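PDB 4CJD: neisseria adhesin A from Neisseria meningitidis, which probably acts as a trimeric surface adhesin, attaching the bacterium to human epithelial cells and inducing its uptake by them. Local coordinates for residues V18-N22 / T35-I39; Q25-F30 / G61-K65. All coordinates share one frame; numbering follows the deposited sequence.

Interaction 1 of 2, residues V18-N22 / T35-I39; sequences VGVYN and TIYDI. Unlike the reference sequence in segment 18-22: Gly19 (reference Asn), Val20 (reference Ser).
Tyr21 reaches from helix 9-28 to strand 35-40, meeting Tyr37 with its ring and Thr35 with its hydroxyl. Its CB already points at the strand, and with CG anti to the backbone N (chi1 -176°) the ring carries straight on in that direction. CG lies 3.8 Å from Tyr37 CD2, and farther out CE2 comes within 3.3 Å of the same CD2 atom. Tyr37 thus presents an edge to one face of Tyr21: a T-shaped stack with centroids 4.7 Å apart and planes at 90°. At the tip, Tyr21 OH donates to Thr35 O, which sits at the edge of the Tyr21 ring and in its plane; the refined separation of 2.5 Å is so short that its exact value is doubtful. Tyrosine suits the place because one residue supplies both a broad apolar face and a terminal donor.

Asn22 serves the backbone. Its ND2 donates to Val18 O (2.9 Å), one turn back, and to Tyr37 O (3.1 Å), the latter bond almost straight at 177° and in the plane of the Asn22 amide, though tilted from the plane of the Tyr37 carbonyl. Meanwhile OD1 accepts from a water that also donates to Tyr37 O. A turn earlier, Val18 lays CG2 against Ile39 CD1, 3.8 Å away, and CG1 against the backbone at Asp38, a compact beta-branched side chain whose two methyls touch Ile39 and the strand backbone.

Helix and strand run roughly antiparallel in the head domain. Ile36 and Asp38 pair through their backbones with Arg47 and Lys45 of strand 43-48, Val18 also touches Pro44 of that strand, and Val20, which differs from the reference sequence, packs on Val20 of both other subunits.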
loop_
_atom_site.group_PDB
_atom_site.type_symbol
_atom_site.label_atom_id
_atom_site.label_comp_id
_atom_site.label_asym_id
_atom_site.label_seq_id
_atom_site.Cartn_x
_atom_site.Cartn_y
_atom_site.Cartn_z
ATOM N N VAL A 18 -12.711 -41.998 -15.354
ATOM C CA VAL A 18 -11.337 -41.588 -15.086
ATOM C C VAL A 18 -11.148 -40.079 -15.267
ATOM O O VAL A 18 -10.442 -39.440 -14.475
ATOM C CB VAL A 18 -10.322 -42.373 -16.000
ATOM C CG1 VAL A 18 -8.987 -41.707 -16.023
ATOM C CG2 VAL A 18 -10.153 -43.809 -15.503
ATOM N N GLY A 19 -11.764 -39.500 -16.313
ATOM C CA GLY A 19 -11.690 -38.060 -16.528
ATOM C C GLY A 19 -12.260 -37.264 -15.355
ATOM O O GLY A 19 -11.675 -36.257 -14.882
ATOM N N VAL A 20 -13.416 -37.714 -14.876
ATOM C CA VAL A 20 -14.053 -37.113 -13.691
ATOM C C VAL A 20 -13.120 -37.133 -12.476
ATOM O O VAL A 20 -12.947 -36.130 -11.773
ATOM C CB VAL A 20 -15.379 -37.857 -13.304
ATOM C CG1 VAL A 20 -15.780 -37.533 -11.878
ATOM C CG2 VAL A 20 -16.483 -37.496 -14.234
ATOM N N TYR A 21 -12.499 -38.282 -12.236
ATOM C CA TYR A 21 -11.579 -38.416 -11.096
ATOM C C TYR A 21 -10.440 -37.412 -11.202
ATOM O O TYR A 21 -10.109 -36.757 -10.252
ATOM C CB TYR A 21 -11.021 -39.846 -11.019
ATOM C CG TYR A 21 -10.124 -40.138 -9.817
ATOM C CD1 TYR A 21 -10.662 -40.537 -8.590
ATOM C CD2 TYR A 21 -8.742 -40.009 -9.908
ATOM C CE1 TYR A 21 -9.828 -40.822 -7.487
ATOM C CE2 TYR A 21 -7.904 -40.283 -8.828
ATOM C CZ TYR A 21 -8.443 -40.703 -7.617
ATOM O OH TYR A 21 -7.590 -40.998 -6.541
ATOM N N ASN A 22 -9.871 -37.270 -12.395
ATOM C CA ASN A 22 -8.789 -36.336 -12.573
ATOM C C ASN A 22 -9.198 -34.870 -12.344
ATOM O O ASN A 22 -8.489 -34.135 -11.684
ATOM C CB ASN A 22 -8.185 -36.548 -13.974
ATOM C CG ASN A 22 -7.165 -37.678 -13.969
ATOM O OD1 ASN A 22 -6.029 -37.483 -13.547
ATOM N ND2 ASN A 22 -7.579 -38.876 -14.377
ATOM N N THR A 35 -4.387 -42.307 -5.036
ATOM C CA THR A 35 -4.340 -43.004 -6.311
ATOM C C THR A 35 -4.462 -41.995 -7.443
ATOM O O THR A 35 -5.300 -41.076 -7.412
ATOM C CB THR A 35 -5.473 -44.053 -6.444
ATOM O OG1 THR A 35 -5.447 -44.913 -5.309
ATOM C CG2 THR A 35 -5.308 -44.910 -7.738
ATOM N N ILE A 36 -3.599 -42.146 -8.424
ATOM C CA ILE A 36 -3.698 -41.392 -9.664
ATOM C C ILE A 36 -4.189 -42.385 -10.749
ATOM O O ILE A 36 -3.631 -43.464 -10.877
ATOM C CB ILE A 36 -2.360 -40.808 -10.053
ATOM C CG1 ILE A 36 -2.062 -39.555 -9.203
ATOM C CG2 ILE A 36 -2.333 -40.475 -11.597
ATOM C CD1 ILE A 36 -0.564 -39.142 -9.337
ATOM N N TYR A 37 -5.249 -42.041 -11.483
ATOM C CA TYR A 37 -5.814 -42.954 -12.483
ATOM C C TYR A 37 -5.594 -42.448 -13.901
ATOM O O TYR A 37 -5.658 -41.249 -14.171
ATOM C CB TYR A 37 -7.320 -43.138 -12.288
ATOM C CG TYR A 37 -7.748 -43.981 -11.127
ATOM C CD1 TYR A 37 -7.791 -45.372 -11.225
ATOM C CD2 TYR A 37 -8.147 -43.392 -9.940
ATOM C CE1 TYR A 37 -8.199 -46.158 -10.141
ATOM C CE2 TYR A 37 -8.573 -44.159 -8.865
ATOM C CZ TYR A 37 -8.608 -45.532 -8.976
ATOM O OH TYR A 37 -9.020 -46.259 -7.887
ATOM N N ASP A 38 -5.363 -43.385 -14.805
ATOM C CA ASP A 38 -5.426 -43.116 -16.230
ATOM C C ASP A 38 -6.083 -44.307 -16.898
ATOM O O ASP A 38 -6.559 -45.224 -16.232
ATOM C CB ASP A 38 -4.047 -42.842 -16.821
ATOM C CG ASP A 38 -3.140 -44.078 -16.832
ATOM O OD1 ASP A 38 -3.462 -45.119 -16.205
ATOM O OD2 ASP A 38 -2.078 -43.996 -17.482
ATOM N N ILE A 39 -6.118 -44.266 -18.218
ATOM C CA ILE A 39 -6.733 -45.308 -18.999
ATOM C C ILE A 39 -5.625 -46.028 -19.740
ATOM O O ILE A 39 -4.778 -45.379 -20.358
ATOM C CB ILE A 39 -7.745 -44.730 -19.997
ATOM C CG1 ILE A 39 -9.022 -44.274 -19.282
ATOM C CG2 ILE A 39 -8.045 -45.751 -21.083
ATOM C CD1 ILE A 39 -9.980 -45.435 -18.949
HETATM O O HOH W 1 -6.858 -42.149 -3.461
HETATM O O HOH W 2 -5.942 -39.219 -11.272
HETATM O O HOH W 3 -3.714 -38.719 -14.554
#

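Interaction 2 of 2, residues Q25-F30 / G61-K65; sequences QDINGF and GLGLK
Lys65 and Asn28 both hold CG anti to the carbonyl carbon (chi1 -65° and -63°); with the lysine chain extended beyond CG, the two side chains lie side by side, and Lys65 NZ donates to a lone pair of Asn28 OD1 at 2.7 Å. The setting is the junction in the head where helix 9-28 ends and helix 64-113 of the coiled coil starts. Backbone bonds make most of this helix-to-helix junction. Asp26 O accepts from Leu64 N (2.9 Å), and Ile27 O from Lys65 N (3.1 Å), this second bond nearly straight at 175°. Carbonyls from the last turn of one helix are thereby matched to amides of the first turn of the next.

Glycines make so close a meeting possible. Gly29, with positive phi, turns the chain out of its helix, while Gly63 holds the N-cap position of the other; lacking side chains, they bring their CA atoms within 3.6 Å of each other. A water donates to both Ile27 O and Leu62 O. Just beyond, Phe30 N donates to Gly61 O at 2.8 Å.

Contacts with the other subunits surround the junction. The long lysine chain lets one ammonium serve both Asn28 OD1 and Asp26 of the second subunit, with which it forms a salt bridge; Asp26 is paired likewise with Lys65 of the third subunit. Ile27 and Leu64 supply the apolar part, each packing on neighbouring subunits. Where the methylenes of Lys65 cross Ile27 the fit is tight, with Lys65 CE 3.4 Å from Ile27 CG2.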
loop_
_atom_site.group_PDB
_atom_site.type_symbol
_atom_site.label_atom_id
_atom_site.label_comp_id
_atom_site.label_asym_id
_atom_site.label_seq_id
_atom_site.Cartn_x
_atom_site.Cartn_y
_atom_site.Cartn_z
ATOM N N GLN A 25 -9.574 -34.383 -8.636
ATOM C CA GLN A 25 -8.276 -34.087 -8.011
ATOM C C GLN A 25 -7.768 -32.676 -8.315
ATOM O O GLN A 25 -7.206 -32.011 -7.426
ATOM C CB GLN A 25 -7.204 -35.110 -8.442
ATOM C CG GLN A 25 -7.424 -36.494 -7.882
ATOM C CD GLN A 25 -6.244 -37.417 -8.115
ATOM O OE1 GLN A 25 -5.697 -37.488 -9.217
ATOM N NE2 GLN A 25 -5.856 -38.138 -7.080
ATOM N N ASP A 26 -7.946 -32.207 -9.560
ATOM C CA ASP A 26 -7.616 -30.817 -9.868
ATOM C C ASP A 26 -8.338 -29.837 -8.957
ATOM O O ASP A 26 -7.768 -28.831 -8.482
ATOM C CB ASP A 26 -7.955 -30.458 -11.326
ATOM C CG ASP A 26 -6.909 -30.931 -12.286
ATOM O OD1 ASP A 26 -5.860 -31.430 -11.833
ATOM O OD2 ASP A 26 -7.134 -30.802 -13.482
ATOM N N ILE A 27 -9.600 -30.116 -8.705
ATOM C CA ILE A 27 -10.396 -29.179 -7.896
ATOM C C ILE A 27 -10.115 -29.277 -6.399
ATOM O O ILE A 27 -10.035 -28.255 -5.674
ATOM C CB ILE A 27 -11.908 -29.395 -8.175
ATOM C CG1 ILE A 27 -12.250 -28.887 -9.588
ATOM C CG2 ILE A 27 -12.836 -28.663 -7.121
ATOM C CD1 ILE A 27 -13.615 -29.452 -10.100
ATOM N N ASN A 28 -9.949 -30.496 -5.927
ATOM C CA ASN A 28 -9.873 -30.738 -4.475
ATOM C C ASN A 28 -8.487 -31.052 -3.988
ATOM O O ASN A 28 -8.239 -31.055 -2.784
ATOM C CB ASN A 28 -10.805 -31.880 -4.064
ATOM C CG ASN A 28 -12.262 -31.543 -4.332
ATOM O OD1 ASN A 28 -12.790 -30.637 -3.741
ATOM N ND2 ASN A 28 -12.876 -32.226 -5.273
ATOM N N GLY A 29 -7.556 -31.320 -4.896
ATOM C CA GLY A 29 -6.187 -31.515 -4.409
ATOM C C GLY A 29 -5.817 -32.985 -4.332
ATOM O O GLY A 29 -6.702 -33.854 -4.387
ATOM N N PHE A 30 -4.523 -33.298 -4.246
ATOM C CA PHE A 30 -4.153 -34.670 -3.917
ATOM C C PHE A 30 -2.851 -34.654 -3.142
ATOM O O PHE A 30 -2.157 -33.609 -3.026
ATOM C CB PHE A 30 -4.029 -35.555 -5.177
ATOM C CG PHE A 30 -2.879 -35.149 -6.082
ATOM C CD1 PHE A 30 -3.016 -34.056 -6.948
ATOM C CD2 PHE A 30 -1.663 -35.837 -6.050
ATOM C CE1 PHE A 30 -1.966 -33.657 -7.784
ATOM C CE2 PHE A 30 -0.581 -35.450 -6.887
ATOM C CZ PHE A 30 -0.744 -34.368 -7.772
ATOM N N GLY A 61 -0.383 -29.903 -5.915
ATOM C CA GLY A 61 -1.428 -30.795 -5.423
ATOM C C GLY A 61 -2.413 -30.155 -4.450
ATOM O O GLY A 61 -3.252 -30.824 -3.853
ATOM N N LEU A 62 -2.325 -28.844 -4.273
ATOM C CA LEU A 62 -3.238 -28.182 -3.345
ATOM C C LEU A 62 -4.687 -28.256 -3.802
ATOM O O LEU A 62 -5.613 -28.272 -2.976
ATOM C CB LEU A 62 -2.842 -26.712 -3.177
ATOM C CG LEU A 62 -1.646 -26.330 -2.310
ATOM C CD1 LEU A 62 -1.421 -24.807 -2.412
ATOM C CD2 LEU A 62 -1.837 -26.784 -0.867
ATOM N N GLY A 63 -4.881 -28.207 -5.124
ATOM C CA GLY A 63 -6.213 -28.112 -5.702
ATOM C C GLY A 63 -6.708 -26.696 -5.804
ATOM O O GLY A 63 -6.260 -25.808 -5.066
ATOM N N LEU A 64 -7.598 -26.448 -6.763
ATOM C CA LEU A 64 -8.091 -25.092 -7.000
ATOM C C LEU A 64 -8.783 -24.468 -5.767
ATOM O O LEU A 64 -8.579 -23.281 -5.445
ATOM C CB LEU A 64 -9.057 -25.110 -8.198
ATOM C CG LEU A 64 -8.483 -25.692 -9.514
ATOM C CD1 LEU A 64 -9.556 -25.769 -10.567
ATOM C CD2 LEU A 64 -7.295 -24.912 -10.041
ATOM N N LYS A 65 -9.585 -25.254 -5.061
ATOM C CA LYS A 65 -10.309 -24.695 -3.886
ATOM C C LYS A 65 -9.340 -24.176 -2.823
ATOM O O LYS A 65 -9.493 -23.072 -2.308
ATOM C CB LYS A 65 -11.258 -25.747 -3.249
ATOM C CG LYS A 65 -12.450 -26.200 -4.189
ATOM C CD LYS A 65 -13.454 -27.196 -3.387
ATOM C CE LYS A 65 -14.478 -28.021 -4.232
ATOM N NZ LYS A 65 -15.120 -29.371 -3.664
HETATM O O HOH W 4 -8.312 -27.723 -3.100
#

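In the fold
Both contacts use helix 9-28, with centres about 13 Å apart, and their segments alternate along the chain. Interaction 1 lies at the surface and fastens the 35-40/43-48 hairpin to the flank of the helix through aromatic, amide and water-mediated contacts. Interaction 2, partly buried, lies at the helix end and joins it to helix 64-113 mainly through backbone bonds, with glycines permitting the close approach and a lysine-aspartate pair reaching other subunits. A weak hydrogen bond from Gln25 NE2 to Thr35 O connects the two. The first thus attaches a peripheral part of the head, whereas the second carries the trimeric core on toward the stalk.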